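Local coordinates for protein alcohol dehydrogenase, zinc-containing (Thermotoga maritima, PDB 1VJ0) that probably works as a zinc-dependent oxidoreductase of the medium-chain alcohol dehydrogenase family, with two zinc-binding sites, at residues L75-A80 with W106-T111; C115-V120 with P124-N129; K131-N136 with V154-T159. All coordinates share one frame; numbering follows the deposited sequence.

Interaction 1: L75-A80 with W106-T111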
# COMPACT_ATOMS: atom_id res chain seq x y z
N LEU A 75 -3.95 33.43 20.46
CA LEU A 75 -3.89 32.79 19.17
C LEU A 75 -2.45 32.44 18.86
O LEU A 75 -1.53 32.81 19.64
CB LEU A 75 -4.48 33.67 18.08
CG LEU A 75 -5.96 34.00 18.18
CD1 LEU A 75 -6.29 35.13 17.23
CD2 LEU A 75 -6.80 32.80 17.90
N GLY A 76 -2.27 31.76 17.72
CA GLY A 76 -0.95 31.44 17.19
C GLY A 76 -0.69 29.96 17.40
O GLY A 76 -0.42 29.55 18.51
N HIS A 77 -0.77 29.19 16.33
CA HIS A 77 -0.53 27.74 16.40
C HIS A 77 0.71 27.29 15.60
O HIS A 77 0.94 26.09 15.39
CB HIS A 77 -1.80 27.01 15.93
CG HIS A 77 -2.26 27.40 14.56
ND1 HIS A 77 -3.17 28.42 14.35
CD2 HIS A 77 -1.94 26.90 13.34
CE1 HIS A 77 -3.37 28.55 13.04
NE2 HIS A 77 -2.64 27.64 12.41
N GLU A 78 1.48 28.27 15.13
CA GLU A 78 2.70 28.04 14.36
C GLU A 78 3.85 28.72 15.16
O GLU A 78 3.96 29.96 15.19
CB GLU A 78 2.56 28.74 12.99
CG GLU A 78 1.50 28.17 12.03
CD GLU A 78 1.19 29.05 10.79
OE1 GLU A 78 2.06 29.71 10.17
OE2 GLU A 78 0.04 29.09 10.44
N GLY A 79 4.74 27.90 15.73
CA GLY A 79 5.78 28.37 16.59
C GLY A 79 7.11 27.63 16.57
O GLY A 79 7.20 26.44 16.26
N ALA A 80 8.16 28.39 16.85
CA ALA A 80 9.49 27.82 17.12
C ALA A 80 10.07 28.61 18.24
O ALA A 80 9.79 29.81 18.38
CB ALA A 80 10.38 27.91 15.90
N TRP A 106 7.61 22.06 17.33
CA TRP A 106 6.70 21.10 17.88
C TRP A 106 5.43 21.00 17.07
O TRP A 106 5.03 21.92 16.33
CB TRP A 106 6.34 21.45 19.35
CG TRP A 106 5.72 22.80 19.53
CD1 TRP A 106 4.38 23.09 19.55
CD2 TRP A 106 6.39 24.07 19.72
NE1 TRP A 106 4.18 24.44 19.73
CE2 TRP A 106 5.40 25.06 19.83
CE3 TRP A 106 7.72 24.45 19.81
CZ2 TRP A 106 5.70 26.41 20.01
CZ3 TRP A 106 8.02 25.80 19.98
CH2 TRP A 106 7.01 26.76 20.09
N ASN A 107 4.79 19.86 17.22
CA ASN A 107 3.47 19.65 16.60
C ASN A 107 2.42 20.44 17.43
O ASN A 107 2.29 20.26 18.65
CB ASN A 107 3.15 18.12 16.56
CG ASN A 107 1.85 17.77 15.83
OD1 ASN A 107 1.02 18.64 15.51
ND2 ASN A 107 1.66 16.46 15.57
N ARG A 108 1.65 21.28 16.75
CA ARG A 108 0.62 22.09 17.42
C ARG A 108 -0.48 21.28 18.08
O ARG A 108 -1.12 21.74 19.02
CB ARG A 108 0.01 23.05 16.39
CG ARG A 108 -0.83 22.42 15.30
CD ARG A 108 -1.50 23.48 14.45
NE ARG A 108 -2.36 22.92 13.44
CZ ARG A 108 -1.92 22.39 12.31
NH1 ARG A 108 -0.65 22.37 12.04
NH2 ARG A 108 -2.76 21.87 11.43
N GLY A 109 -0.71 20.06 17.58
CA GLY A 109 -1.84 19.26 18.01
C GLY A 109 -1.44 18.10 18.89
O GLY A 109 -0.42 17.44 18.64
N ILE A 110 -2.21 17.88 19.94
CA ILE A 110 -1.99 16.75 20.85
C ILE A 110 -3.26 15.92 20.76
O ILE A 110 -4.37 16.47 20.80
CB ILE A 110 -1.80 17.23 22.29
CG1 ILE A 110 -0.47 18.02 22.43
CG2 ILE A 110 -1.89 16.04 23.29
CD1 ILE A 110 -0.28 18.54 23.84
N THR A 111 -3.09 14.63 20.55
CA THR A 111 -4.21 13.71 20.43
C THR A 111 -4.24 12.86 21.69
O THR A 111 -3.30 12.88 22.46
CB THR A 111 -4.06 12.83 19.13
OG1 THR A 111 -2.87 12.02 19.16
CG2 THR A 111 -3.88 13.73 17.91
O HOH W 1 2.09 25.41 18.12
O HOH W 2 4.36 24.73 16.43
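Two waters do the polar bridging that links H77 and G79 to W106. One water accepts from W106 NE1 at 2.8 Å and donates to the carbonyl of H77, both bonds weak. The second takes the N-H of G79 and donates to W106 O at 2.9 Å, and it also lies over the rim of one indole face. The contact is otherwise one of van der Waals fit. The indole lays a face on the backbone of G79, with CH2 3.6 Å from G79 C, and its CZ3 runs on to the CA of A80. A side chain on G79 would collide with W106 CZ2, so the absence of one lets the ring lie so close. W106 reaches there because its CG stands between the backbone N and the carbonyl carbon (chi1 59°). H77 and R108 run side by side in the same direction, ring and guanidinium planes 57° apart, with R108 CD 3.6 Å from H77 CD2 and R108 CB 3.3 Å from H77 O. The arginine thus borders a histidine that binds zinc together with E78, C55 and C178, and its NE donates to an unidentified ligand. N107 OD1 accepts from G109 N at 3.0 Å, an Asx turn that shapes the bend leading into strand 109-110. Around this core, helix 56-62 packs on H77, strand 78-86 pairs with strand 45-54, and W106 is further covered by V47 and I49 of strand 45-54 and by I153 and L155 of strand 152-155.

Interaction 2: C115-V120 with P124-N129. With ZN (zinc ion), chain E.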
# COMPACT_ATOMS: atom_id res chain seq x y z
N CYS A 115 -8.13 6.57 21.56
CA CYS A 115 -9.35 6.32 20.83
C CYS A 115 -9.12 5.41 19.63
O CYS A 115 -7.98 5.02 19.32
CB CYS A 115 -9.96 7.64 20.39
SG CYS A 115 -9.03 8.42 19.11
N TYR A 116 -10.20 5.10 18.95
CA TYR A 116 -10.18 4.30 17.73
C TYR A 116 -9.19 4.85 16.72
O TYR A 116 -8.45 4.10 16.09
CB TYR A 116 -11.56 4.26 17.10
CG TYR A 116 -11.65 3.51 15.77
CD1 TYR A 116 -11.82 2.12 15.72
CD2 TYR A 116 -11.51 4.18 14.58
CE1 TYR A 116 -11.88 1.46 14.52
CE2 TYR A 116 -11.55 3.53 13.39
CZ TYR A 116 -11.75 2.18 13.34
OH TYR A 116 -11.85 1.56 12.09
N TRP A 117 -9.21 6.17 16.53
CA TRP A 117 -8.37 6.74 15.50
C TRP A 117 -6.90 6.75 15.89
O TRP A 117 -6.04 6.47 15.02
CB TRP A 117 -8.85 8.12 15.09
CG TRP A 117 -10.13 8.11 14.33
CD1 TRP A 117 -10.31 7.92 12.99
CD2 TRP A 117 -11.45 8.27 14.88
NE1 TRP A 117 -11.65 7.98 12.67
CE2 TRP A 117 -12.37 8.21 13.80
CE3 TRP A 117 -11.95 8.48 16.18
CZ2 TRP A 117 -13.75 8.31 13.98
CZ3 TRP A 117 -13.34 8.58 16.35
CH2 TRP A 117 -14.20 8.53 15.26
N CYS A 118 -6.61 7.10 17.14
CA CYS A 118 -5.24 7.09 17.63
C CYS A 118 -4.68 5.66 17.71
O CYS A 118 -3.53 5.44 17.44
CB CYS A 118 -5.16 7.72 18.99
SG CYS A 118 -5.48 9.52 19.06
N LYS A 119 -5.50 4.67 18.08
CA LYS A 119 -4.96 3.33 18.42
C LYS A 119 -5.30 2.20 17.45
O LYS A 119 -4.59 1.21 17.42
CB LYS A 119 -5.36 2.92 19.84
CG LYS A 119 -4.51 3.62 20.93
CD LYS A 119 -3.12 2.92 21.00
CE LYS A 119 -2.22 3.45 22.10
NZ LYS A 119 -2.86 3.44 23.46
N VAL A 120 -6.39 2.30 16.70
CA VAL A 120 -6.82 1.18 15.90
C VAL A 120 -6.57 1.49 14.45
O VAL A 120 -5.87 0.73 13.79
CB VAL A 120 -8.27 0.81 16.13
CG1 VAL A 120 -8.67 -0.33 15.23
CG2 VAL A 120 -8.55 0.42 17.61
N PRO A 124 -4.25 9.60 13.74
CA PRO A 124 -4.36 10.53 14.86
C PRO A 124 -4.84 11.93 14.51
O PRO A 124 -5.42 12.60 15.37
CB PRO A 124 -2.94 10.59 15.44
CG PRO A 124 -2.09 9.74 14.59
CD PRO A 124 -2.87 9.14 13.55
N TYR A 125 -4.63 12.35 13.26
CA TYR A 125 -5.15 13.65 12.78
C TYR A 125 -6.67 13.65 12.90
O TYR A 125 -7.32 14.73 12.94
CB TYR A 125 -4.64 13.96 11.34
CG TYR A 125 -4.62 12.78 10.42
CD1 TYR A 125 -3.52 11.92 10.35
CD2 TYR A 125 -5.74 12.47 9.66
CE1 TYR A 125 -3.56 10.79 9.55
CE2 TYR A 125 -5.77 11.36 8.85
CZ TYR A 125 -4.70 10.51 8.82
OH TYR A 125 -4.83 9.41 8.01
N LEU A 126 -7.29 12.46 12.94
CA LEU A 126 -8.77 12.36 13.09
C LEU A 126 -9.30 12.20 14.54
O LEU A 126 -10.50 12.03 14.76
CB LEU A 126 -9.36 11.26 12.20
CG LEU A 126 -9.01 11.32 10.72
CD1 LEU A 126 -9.55 10.16 9.90
CD2 LEU A 126 -9.44 12.64 10.16
N CYS A 127 -8.43 12.30 15.51
CA CYS A 127 -8.80 12.12 16.91
C CYS A 127 -9.86 13.18 17.25
O CYS A 127 -9.68 14.35 16.98
CB CYS A 127 -7.57 12.30 17.76
SG CYS A 127 -7.91 12.35 19.54
N PRO A 128 -11.00 12.78 17.79
CA PRO A 128 -12.01 13.77 18.16
C PRO A 128 -11.63 14.63 19.39
O PRO A 128 -12.35 15.54 19.73
CB PRO A 128 -13.25 12.91 18.46
CG PRO A 128 -12.68 11.54 18.86
CD PRO A 128 -11.39 11.41 18.12
N ASN A 129 -10.53 14.30 20.07
CA ASN A 129 -10.18 14.96 21.33
C ASN A 129 -8.93 15.77 21.11
O ASN A 129 -8.19 16.03 22.04
CB ASN A 129 -9.90 13.90 22.40
CG ASN A 129 -11.09 12.97 22.66
OD1 ASN A 129 -12.16 13.44 22.99
ND2 ASN A 129 -10.88 11.64 22.55
ZN ZN E . -7.55 10.03 20.00
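W117 reaches from the helix to 124-129 and turns one face to L126, whose side chain crosses the indole at about a right angle. L126 CB sits over the five-membered ring, 4.0 Å from its centroid and 29° off the normal, a CH-pi contact, and L126 CD1 reaches CD1 and NE1 of the same ring. Farther along the indole, P128 CD comes obliquely to W117 CE3 at 3.6 Å. The ring's opposite face meets Y116 CD2, placing the indole between its helix neighbour and the 124-129 segment. With CG anti to the carbonyl carbon (chi1 -70°), the indole is swung toward L126 and P128, while its NE1 donates to the backbone carbonyl of R290 of the third subunit. Were this residue alanine, L126 and P128 would probably lose the surface they rest on and the R290 carbonyl its indole donor. Beside this apolar packing, the sulfurs of C115, C118 and C127 converge on the zinc ion, C118 SG at 2.3 Å, and C112 completes the four-sulfur site. Such a fully cysteine-ligated zinc is the hallmark of the structural zinc of medium-chain alcohol dehydrogenases, here linking the short helix to the chain that follows it. The sulfurs are brought in by different torsions: C127 SG lies anti to its own backbone N (chi1 172°), whereas that of C118 lies anti to the carbonyl carbon. C115 also caps helix 116-119, its SG accepting from C118 N at 3.4 Å, and C127 SG takes the N-H of N129 at 3.3 Å. Four cysteine ligands would give the site a net negative charge if all are thiolates, and these N-H donors are likely to temper it.

Interaction 3: K131-N136 with V154-T159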
# COMPACT_ATOMS: atom_id res chain seq x y z
N LYS A 131 -6.29 18.57 20.72
CA LYS A 131 -6.08 19.82 21.45
C LYS A 131 -4.98 20.60 20.72
O LYS A 131 -3.87 20.06 20.51
CB LYS A 131 -5.58 19.53 22.87
CG LYS A 131 -6.60 18.93 23.79
CD LYS A 131 -6.01 18.80 25.19
N VAL A 132 -5.26 21.82 20.31
CA VAL A 132 -4.36 22.59 19.43
C VAL A 132 -4.06 23.95 20.06
O VAL A 132 -4.99 24.70 20.36
CB VAL A 132 -4.98 22.78 18.01
CG1 VAL A 132 -4.04 23.47 17.05
CG2 VAL A 132 -5.39 21.42 17.43
N TYR A 133 -2.77 24.20 20.29
CA TYR A 133 -2.26 25.51 20.71
C TYR A 133 -2.80 26.59 19.81
O TYR A 133 -2.87 26.42 18.59
CB TYR A 133 -0.71 25.57 20.73
CG TYR A 133 -0.10 24.56 21.70
CD1 TYR A 133 -0.24 24.71 23.07
CD2 TYR A 133 0.55 23.42 21.23
CE1 TYR A 133 0.23 23.75 23.98
CE2 TYR A 133 1.08 22.50 22.13
CZ TYR A 133 0.92 22.65 23.49
OH TYR A 133 1.43 21.72 24.35
N GLY A 134 -3.29 27.64 20.44
CA GLY A 134 -3.76 28.84 19.73
C GLY A 134 -5.08 28.71 19.00
O GLY A 134 -5.48 29.67 18.32
N ILE A 135 -5.77 27.56 19.12
CA ILE A 135 -7.06 27.30 18.45
C ILE A 135 -8.19 26.94 19.44
O ILE A 135 -9.19 27.66 19.54
CB ILE A 135 -6.90 26.23 17.32
CG1 ILE A 135 -5.83 26.71 16.32
CG2 ILE A 135 -8.23 25.98 16.59
CD1 ILE A 135 -5.84 26.01 15.00
N ASN A 136 -8.03 25.86 20.20
CA ASN A 136 -9.11 25.44 21.11
C ASN A 136 -8.65 25.35 22.56
O ASN A 136 -9.27 24.72 23.39
CB ASN A 136 -9.78 24.12 20.64
CG ASN A 136 -8.84 22.91 20.62
OD1 ASN A 136 -7.70 22.93 21.09
ND2 ASN A 136 -9.37 21.80 20.06
N VAL A 154 3.70 27.48 27.26
CA VAL A 154 3.89 26.30 28.07
C VAL A 154 3.39 25.09 27.28
O VAL A 154 2.21 25.03 26.91
CB VAL A 154 3.09 26.39 29.38
CG1 VAL A 154 3.25 25.10 30.20
CG2 VAL A 154 3.54 27.63 30.19
N LEU A 155 4.29 24.15 26.99
CA LEU A 155 3.95 22.96 26.21
C LEU A 155 3.71 21.80 27.20
O LEU A 155 4.50 21.59 28.13
CB LEU A 155 5.10 22.59 25.24
CG LEU A 155 5.56 23.59 24.20
CD1 LEU A 155 6.58 22.90 23.34
CD2 LEU A 155 4.44 24.09 23.34
N ASP A 156 2.61 21.09 27.03
CA ASP A 156 2.31 19.90 27.83
C ASP A 156 3.33 18.79 27.56
O ASP A 156 3.89 18.73 26.49
CB ASP A 156 0.96 19.33 27.43
CG ASP A 156 -0.24 20.10 27.96
OD1 ASP A 156 -0.31 20.45 29.16
OD2 ASP A 156 -1.21 20.36 27.22
N PRO A 157 3.49 17.84 28.49
CA PRO A 157 4.44 16.73 28.30
C PRO A 157 4.12 15.89 27.10
O PRO A 157 5.00 15.30 26.50
CB PRO A 157 4.33 15.94 29.63
CG PRO A 157 3.04 16.37 30.27
CD PRO A 157 2.82 17.78 29.80
N GLU A 158 2.86 15.85 26.72
CA GLU A 158 2.41 15.03 25.60
C GLU A 158 2.77 15.63 24.24
O GLU A 158 2.59 14.97 23.22
CB GLU A 158 0.89 14.85 25.67
CG GLU A 158 0.45 14.05 26.86
CD GLU A 158 0.21 14.89 28.09
OE1 GLU A 158 0.37 16.11 28.04
OE2 GLU A 158 -0.12 14.29 29.13
N THR A 159 3.19 16.89 24.21
CA THR A 159 3.60 17.49 22.97
C THR A 159 4.77 16.74 22.26
O THR A 159 5.83 16.43 22.86
CB THR A 159 4.11 18.93 23.22
OG1 THR A 159 3.15 19.69 23.97
CG2 THR A 159 4.31 19.67 21.90
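The backbones of Y133 and L155 keep well apart, 8.7 Å between their CA atoms, so a single long side chain spans the distance. After strand 131-132 the chain turns back on itself: V132 O accepts from both I135 N and N136 N, and N136 OD1 takes V132 N at 2.8 Å. Across from it, strand 152-155 ends in a type I turn from D156 to T159, where D156 O receives T159 N and T159 OG1 together. Y133 points at this turn. Its hydroxyl donates to T159 OG1 at 2.7 Å and accepts from D156 N at 3.0 Å, with both partners at the ring's edge near its plane. T159 OG1 in turn donates to D156 O, so a short chain of hydrogen bonds runs from the phenol through the threonine into the turn. The threonine oxygen is set for this by standing anti to the carbonyl carbon (chi1 -52°). L155 CD2 lies over one face of the phenol, 4.1 Å from the centroid in a CH-pi contact, and the two side chains cross at about a right angle. D156 directs its carboxylate elsewhere, to a salt bridge with R137. Here a tyrosine clamps a beta turn by its hydroxyl, tying the small 109-110/131-132 sheet to the end of strand 152-155 in the GroES-like domain characteristic of medium-chain dehydrogenases.

All three contacts lie within the GroES-like domain and follow one another along the chain. Interactions 1 and 3 are nearest, with centres about 6 Å apart: strands 109-110 and 131-132 pair, I110 N lying 2.8 Å from K131 O, and R108 O lies 3.2 Å from Y133 N. The side chain of Y133 comes within about 5 Å of that of zinc ligand H77 but stays about 11 Å from a bound zinc ion. Interaction 2, holding the four-cysteine zinc, is centred about 18 Å from interaction 1 and touches it through T111, whose CB is 3.6 Å from C118 SG. Residues 124-129 lead almost directly into 131-136 of interaction 3.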